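Local coordinates for protein Ufm1-specific protease (Caenorhabditis elegans, PDB 5EJJ) that cleaves the peptide bond at the C-terminal glycine of the ubiquitin-like modifier ufm-1 as a thiol protease, and is required to localise certain odorant receptors to olfactory cilia, at residues Gln305-Trp310 with Arg316-Arg321; Ser331-Val334 with Ser338-Leu341. All blocks are in the same frame, centred on the assembly; numbering follows the deposited sequence.

Overall arrangement
The two contacts follow each other along the chain without overlapping: contact 1 ends at R321, and contact 2 begins at S331. Their centres lie 13 Å apart, and their nearest atoms stay about 6 Å from each other, so they do not touch. Contact 1 packs the end of strand 302-306 and the following turn on helix 312-325; contact 2 ties to itself the loop that leaves this helix on the way to strand 371-374 of the protease sheet. Both belong to the part of the chain related to the N-terminal region of UfSP2, and both border strand 289-293, reached by L306 in contact 1 and by A340 and L341 in contact 2. Both lie away from the probable catalytic residues.

Contact 1 (Gln305-Trp310 with Arg316-Arg321); sequences QLPTKW and RNYRIR
Y318 packs its ring against P307 and W310, and it supplies 92 of the 175 Å² buried here. Its CG stands anti to the backbone N (chi1 -175°), which carries the ring off helix 312-325 and across to the chain that follows strand 302-306. From the root outward, Y318 CB lies 4.2 Å from W310 CZ3, Y318 CG meets both that carbon and P307 CG, and Y318 CD1 comes nearer to W310 CZ3, at 3.8 Å. The CD1 approach belongs to an offset edge-to-face pair: the edge of the W310 six-membered ring is directed at the Y318 face, with centroids 5.5 Å apart and planes at 82°. On the other branch, Y318 CD2 and CE2 meet the proline ring. P307 CG sits 3.8 Å from the Y318 centroid and only 12° off the ring normal, the geometry of a CH-pi contact over the face, while P307 CD lies closest to Y318 CE2 (3.4 Å). L306 approaches differently, its CD2 coming to the ring edge 4.1 Å from Y318 CE2. Farther out, Y318 CZ lies 3.8 Å from P307 CD; at the tip, Y318 OH is 3.8 Å from Q305 O, too long to count as a hydrogen bond, and so the match across the segments is apolar and aromatic. V274 of helix 253-280 touches both P307 and Y318, whereas F64 of helix 59-68 also packs on Y318. P307 centres an inverse gamma turn in this strand-turn-helix connection, where a helix aromatic packs back on the turn, joining the antiparallel pair 289-293 and 302-306 to helix 312-325.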
loop_
_atom_site.group_PDB
_atom_site.type_symbol
_atom_site.label_atom_id
_atom_site.label_comp_id
_atom_site.label_asym_id
_atom_site.label_seq_id
_atom_site.Cartn_x
_atom_site.Cartn_y
_atom_site.Cartn_z
ATOM N N GLN A 305 2.982 14.262 -2.080
ATOM C CA GLN A 305 2.093 15.407 -1.960
ATOM C C GLN A 305 1.239 15.385 -3.215
ATOM O O GLN A 305 1.776 15.388 -4.334
ATOM C CB GLN A 305 2.913 16.682 -1.909
ATOM C CG GLN A 305 3.929 16.649 -0.821
ATOM C CD GLN A 305 3.258 16.477 0.506
ATOM O OE1 GLN A 305 3.334 15.415 1.114
ATOM N NE2 GLN A 305 2.556 17.512 0.955
ATOM N N LEU A 306 -0.082 15.309 -3.036
ATOM C CA LEU A 306 -1.006 15.151 -4.168
ATOM C C LEU A 306 -1.740 16.445 -4.544
ATOM O O LEU A 306 -2.315 17.120 -3.681
ATOM C CB LEU A 306 -2.020 14.065 -3.854
ATOM C CG LEU A 306 -1.441 12.677 -3.694
ATOM C CD1 LEU A 306 -2.540 11.753 -3.279
ATOM C CD2 LEU A 306 -0.821 12.243 -5.004
ATOM N N PRO A 307 -1.711 16.801 -5.833
ATOM C CA PRO A 307 -2.390 18.012 -6.315
ATOM C C PRO A 307 -3.905 17.824 -6.396
ATOM O O PRO A 307 -4.432 17.524 -7.461
ATOM C CB PRO A 307 -1.785 18.233 -7.710
ATOM C CG PRO A 307 -1.277 16.890 -8.132
ATOM C CD PRO A 307 -0.874 16.169 -6.867
ATOM N N THR A 308 -4.603 18.007 -5.284
ATOM C CA THR A 308 -6.025 17.676 -5.222
ATOM C C THR A 308 -6.997 18.819 -5.572
ATOM O O THR A 308 -8.226 18.636 -5.521
ATOM C CB THR A 308 -6.402 17.116 -3.847
ATOM O OG1 THR A 308 -5.686 17.828 -2.820
ATOM C CG2 THR A 308 -6.096 15.628 -3.786
ATOM N N LYS A 309 -6.461 19.987 -5.916
ATOM C CA LYS A 309 -7.309 21.070 -6.389
ATOM C C LYS A 309 -7.258 21.195 -7.903
ATOM O O LYS A 309 -7.893 22.072 -8.463
ATOM C CB LYS A 309 -6.946 22.395 -5.727
ATOM C CG LYS A 309 -7.415 22.511 -4.273
ATOM C CD LYS A 309 -8.931 22.376 -4.132
ATOM C CE LYS A 309 -9.378 22.456 -2.670
ATOM N NZ LYS A 309 -10.871 22.415 -2.532
ATOM N N TRP A 310 -6.506 20.318 -8.563
ATOM C CA TRP A 310 -6.571 20.191 -10.021
ATOM C C TRP A 310 -7.929 19.593 -10.453
ATOM O O TRP A 310 -8.734 19.138 -9.619
ATOM C CB TRP A 310 -5.421 19.312 -10.542
ATOM C CG TRP A 310 -4.031 19.925 -10.450
ATOM C CD1 TRP A 310 -3.703 21.148 -9.946
ATOM C CD2 TRP A 310 -2.795 19.333 -10.880
ATOM N NE1 TRP A 310 -2.345 21.359 -10.037
ATOM C CE2 TRP A 310 -1.767 20.254 -10.603
ATOM C CE3 TRP A 310 -2.457 18.109 -11.464
ATOM C CZ2 TRP A 310 -0.434 19.991 -10.891
ATOM C CZ3 TRP A 310 -1.132 17.857 -11.753
ATOM C CH2 TRP A 310 -0.140 18.790 -11.468
ATOM N N ARG A 316 -6.103 12.410 -12.772
ATOM C CA ARG A 316 -5.922 11.113 -13.418
ATOM C C ARG A 316 -4.643 11.065 -14.240
ATOM O O ARG A 316 -3.940 10.062 -14.236
ATOM C CB ARG A 316 -7.110 10.782 -14.327
ATOM C CG ARG A 316 -7.473 9.286 -14.372
ATOM C CD ARG A 316 -8.594 8.992 -15.374
ATOM N NE ARG A 316 -8.065 8.677 -16.697
ATOM C CZ ARG A 316 -8.032 7.444 -17.194
ATOM N NH1 ARG A 316 -8.519 6.433 -16.470
ATOM N NH2 ARG A 316 -7.527 7.222 -18.409
ATOM N N ASN A 317 -4.340 12.148 -14.947
ATOM C CA ASN A 317 -3.157 12.175 -15.806
ATOM C C ASN A 317 -1.866 12.125 -15.004
ATOM O O ASN A 317 -0.827 11.635 -15.486
ATOM C CB ASN A 317 -3.158 13.430 -16.678
ATOM C CG ASN A 317 -4.057 13.306 -17.882
ATOM O OD1 ASN A 317 -4.876 12.385 -17.972
ATOM N ND2 ASN A 317 -3.910 14.239 -18.822
ATOM N N TYR A 318 -1.951 12.662 -13.785
ATOM C CA TYR A 318 -0.845 12.722 -12.843
ATOM C C TYR A 318 -0.642 11.333 -12.264
ATOM O O TYR A 318 0.490 10.825 -12.183
ATOM C CB TYR A 318 -1.214 13.671 -11.726
ATOM C CG TYR A 318 -0.118 13.945 -10.729
ATOM C CD1 TYR A 318 0.990 14.726 -11.077
ATOM C CD2 TYR A 318 -0.207 13.456 -9.430
ATOM C CE1 TYR A 318 1.990 14.998 -10.165
ATOM C CE2 TYR A 318 0.781 13.721 -8.505
ATOM C CZ TYR A 318 1.880 14.501 -8.875
ATOM O OH TYR A 318 2.875 14.757 -7.943
ATOM N N ARG A 319 -1.753 10.727 -11.857
ATOM C CA ARG A 319 -1.734 9.352 -11.427
ATOM C C ARG A 319 -1.074 8.473 -12.492
ATOM O O ARG A 319 -0.201 7.663 -12.188
ATOM C CB ARG A 319 -3.137 8.887 -11.080
ATOM C CG ARG A 319 -3.347 8.785 -9.596
ATOM C CD ARG A 319 -4.736 9.201 -9.187
ATOM N NE ARG A 319 -5.749 8.445 -9.902
ATOM C CZ ARG A 319 -6.828 8.976 -10.471
ATOM N NH1 ARG A 319 -7.050 10.290 -10.412
ATOM N NH2 ARG A 319 -7.691 8.179 -11.103
ATOM N N ILE A 320 -1.448 8.656 -13.750
ATOM C CA ILE A 320 -0.830 7.871 -14.817
ATOM C C ILE A 320 0.665 8.174 -14.919
ATOM O O ILE A 320 1.494 7.272 -15.023
ATOM C CB ILE A 320 -1.555 8.086 -16.170
ATOM C CG1 ILE A 320 -2.807 7.224 -16.217
ATOM C CG2 ILE A 320 -0.653 7.739 -17.350
ATOM C CD1 ILE A 320 -3.958 7.931 -16.800
ATOM N N ARG A 321 1.005 9.453 -14.873
ATOM C CA ARG A 321 2.392 9.864 -14.952
ATOM C C ARG A 321 3.163 9.202 -13.829
ATOM O O ARG A 321 4.230 8.617 -14.043
ATOM C CB ARG A 321 2.481 11.380 -14.845
ATOM C CG ARG A 321 3.861 11.926 -14.558
ATOM C CD ARG A 321 4.634 12.258 -15.821
ATOM N NE ARG A 321 5.763 13.143 -15.521
ATOM C CZ ARG A 321 6.978 13.018 -16.059
ATOM N NH1 ARG A 321 7.227 12.039 -16.934
ATOM N NH2 ARG A 321 7.947 13.869 -15.716
#

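Contact 2 (Ser331-Val334 with Ser338-Leu341); sequences SKPV and SQAL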
loop_
_atom_site.group_PDB
_atom_site.type_symbol
_atom_site.label_atom_id
_atom_site.label_comp_id
_atom_site.label_asym_id
_atom_site.label_seq_id
_atom_site.Cartn_x
_atom_site.Cartn_y
_atom_site.Cartn_z
ATOM N N SER A 331 -2.627 -2.110 -15.032
ATOM C CA SER A 331 -3.863 -2.867 -15.017
ATOM C C SER A 331 -4.881 -2.434 -13.954
ATOM O O SER A 331 -6.019 -2.910 -13.972
ATOM C CB SER A 331 -3.535 -4.343 -14.798
ATOM O OG SER A 331 -3.154 -4.573 -13.449
ATOM N N LYS A 332 -4.482 -1.564 -13.023
ATOM C CA LYS A 332 -5.323 -1.250 -11.853
ATOM C C LYS A 332 -4.875 0.007 -11.091
ATOM O O LYS A 332 -3.756 0.486 -11.285
ATOM C CB LYS A 332 -5.393 -2.455 -10.899
ATOM C CG LYS A 332 -4.048 -2.957 -10.392
ATOM C CD LYS A 332 -4.181 -4.240 -9.564
ATOM C CE LYS A 332 -2.855 -4.565 -8.874
ATOM N NZ LYS A 332 -2.943 -5.684 -7.886
ATOM N N PRO A 333 -5.753 0.551 -10.221
ATOM C CA PRO A 333 -5.331 1.722 -9.449
ATOM C C PRO A 333 -4.348 1.391 -8.321
ATOM O O PRO A 333 -4.408 0.328 -7.697
ATOM C CB PRO A 333 -6.651 2.256 -8.867
ATOM C CG PRO A 333 -7.533 1.100 -8.784
ATOM C CD PRO A 333 -7.165 0.213 -9.956
ATOM N N VAL A 334 -3.444 2.335 -8.074
ATOM C CA VAL A 334 -2.474 2.224 -6.993
ATOM C C VAL A 334 -2.468 3.479 -6.113
ATOM O O VAL A 334 -2.278 3.371 -4.912
ATOM C CB VAL A 334 -1.052 1.951 -7.536
ATOM C CG1 VAL A 334 -0.075 1.771 -6.409
ATOM C CG2 VAL A 334 -1.059 0.716 -8.411
ATOM N N SER A 338 -8.208 7.099 -1.835
ATOM C CA SER A 338 -8.879 6.013 -1.130
ATOM C C SER A 338 -7.926 4.887 -0.707
ATOM O O SER A 338 -8.222 4.108 0.208
ATOM C CB SER A 338 -9.969 5.471 -2.056
ATOM O OG SER A 338 -10.057 4.060 -1.971
ATOM N N GLN A 339 -6.779 4.814 -1.383
ATOM C CA GLN A 339 -5.818 3.740 -1.176
ATOM C C GLN A 339 -4.680 4.103 -0.213
ATOM O O GLN A 339 -3.898 3.227 0.200
ATOM C CB GLN A 339 -5.209 3.352 -2.505
ATOM C CG GLN A 339 -6.202 2.950 -3.519
ATOM C CD GLN A 339 -5.549 2.315 -4.727
ATOM O OE1 GLN A 339 -5.434 2.943 -5.781
ATOM N NE2 GLN A 339 -5.123 1.055 -4.585
ATOM N N ALA A 340 -4.575 5.391 0.121
ATOM C CA ALA A 340 -3.523 5.881 1.001
ATOM C C ALA A 340 -3.645 5.250 2.380
ATOM O O ALA A 340 -4.736 5.116 2.911
ATOM C CB ALA A 340 -3.594 7.366 1.099
ATOM N N LEU A 341 -2.529 4.841 2.955
ATOM C CA LEU A 341 -2.580 4.302 4.298
ATOM C C LEU A 341 -2.993 5.443 5.202
ATOM O O LEU A 341 -2.715 6.613 4.933
ATOM C CB LEU A 341 -1.225 3.732 4.712
ATOM C CG LEU A 341 -0.678 2.886 3.569
ATOM C CD1 LEU A 341 0.694 2.280 3.873
ATOM C CD2 LEU A 341 -1.678 1.813 3.182
#
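Q339 reaches across to the P333-V334 backbone with its side chain at about a right angle to that of P333. Its CG lies anti to its own carbonyl carbon (chi1 -57°), and the chain runs extended beyond CG, which delivers the terminal amide to the peptide joining the two residues. There Q339 NE2 donates to P333 O over 3.3 Å, with an N-H...O angle of 149°. The two flat groups are turned unequally: P333 O lies close to the amide plane of Q339, but NE2 stands 59° out of the P333 carbonyl plane, so the donor comes from above rather than along a lone pair. The other end of the amide faces the same backbone, with Q339 OE1 3.4 Å from P333 CB; the 3.1 Å approach of Q339 OE1 to V334 N has too poor an angle to be a bond. What OE1 does accept is the backbone N-H of R336, between the two segments. A single side-chain amide thus bonds to main chain at both ends and bridges a short part of the long loop between helix 312-325 and strand 371-374. Replacing Q339 with an alanine would probably leave P333 O and R336 N without these side-chain partners and free the two segments from this bridge. V334 contributes its main chain, 3.4 Å from Q339 CD to V334 O, because its CB points away, and its side chain packs on L328. P333 also touches Y413 and A563; K332 NZ bonds N376 OD1, while A340 rests on strand 289-293, where L341 makes backbone hydrogen bonds with T292.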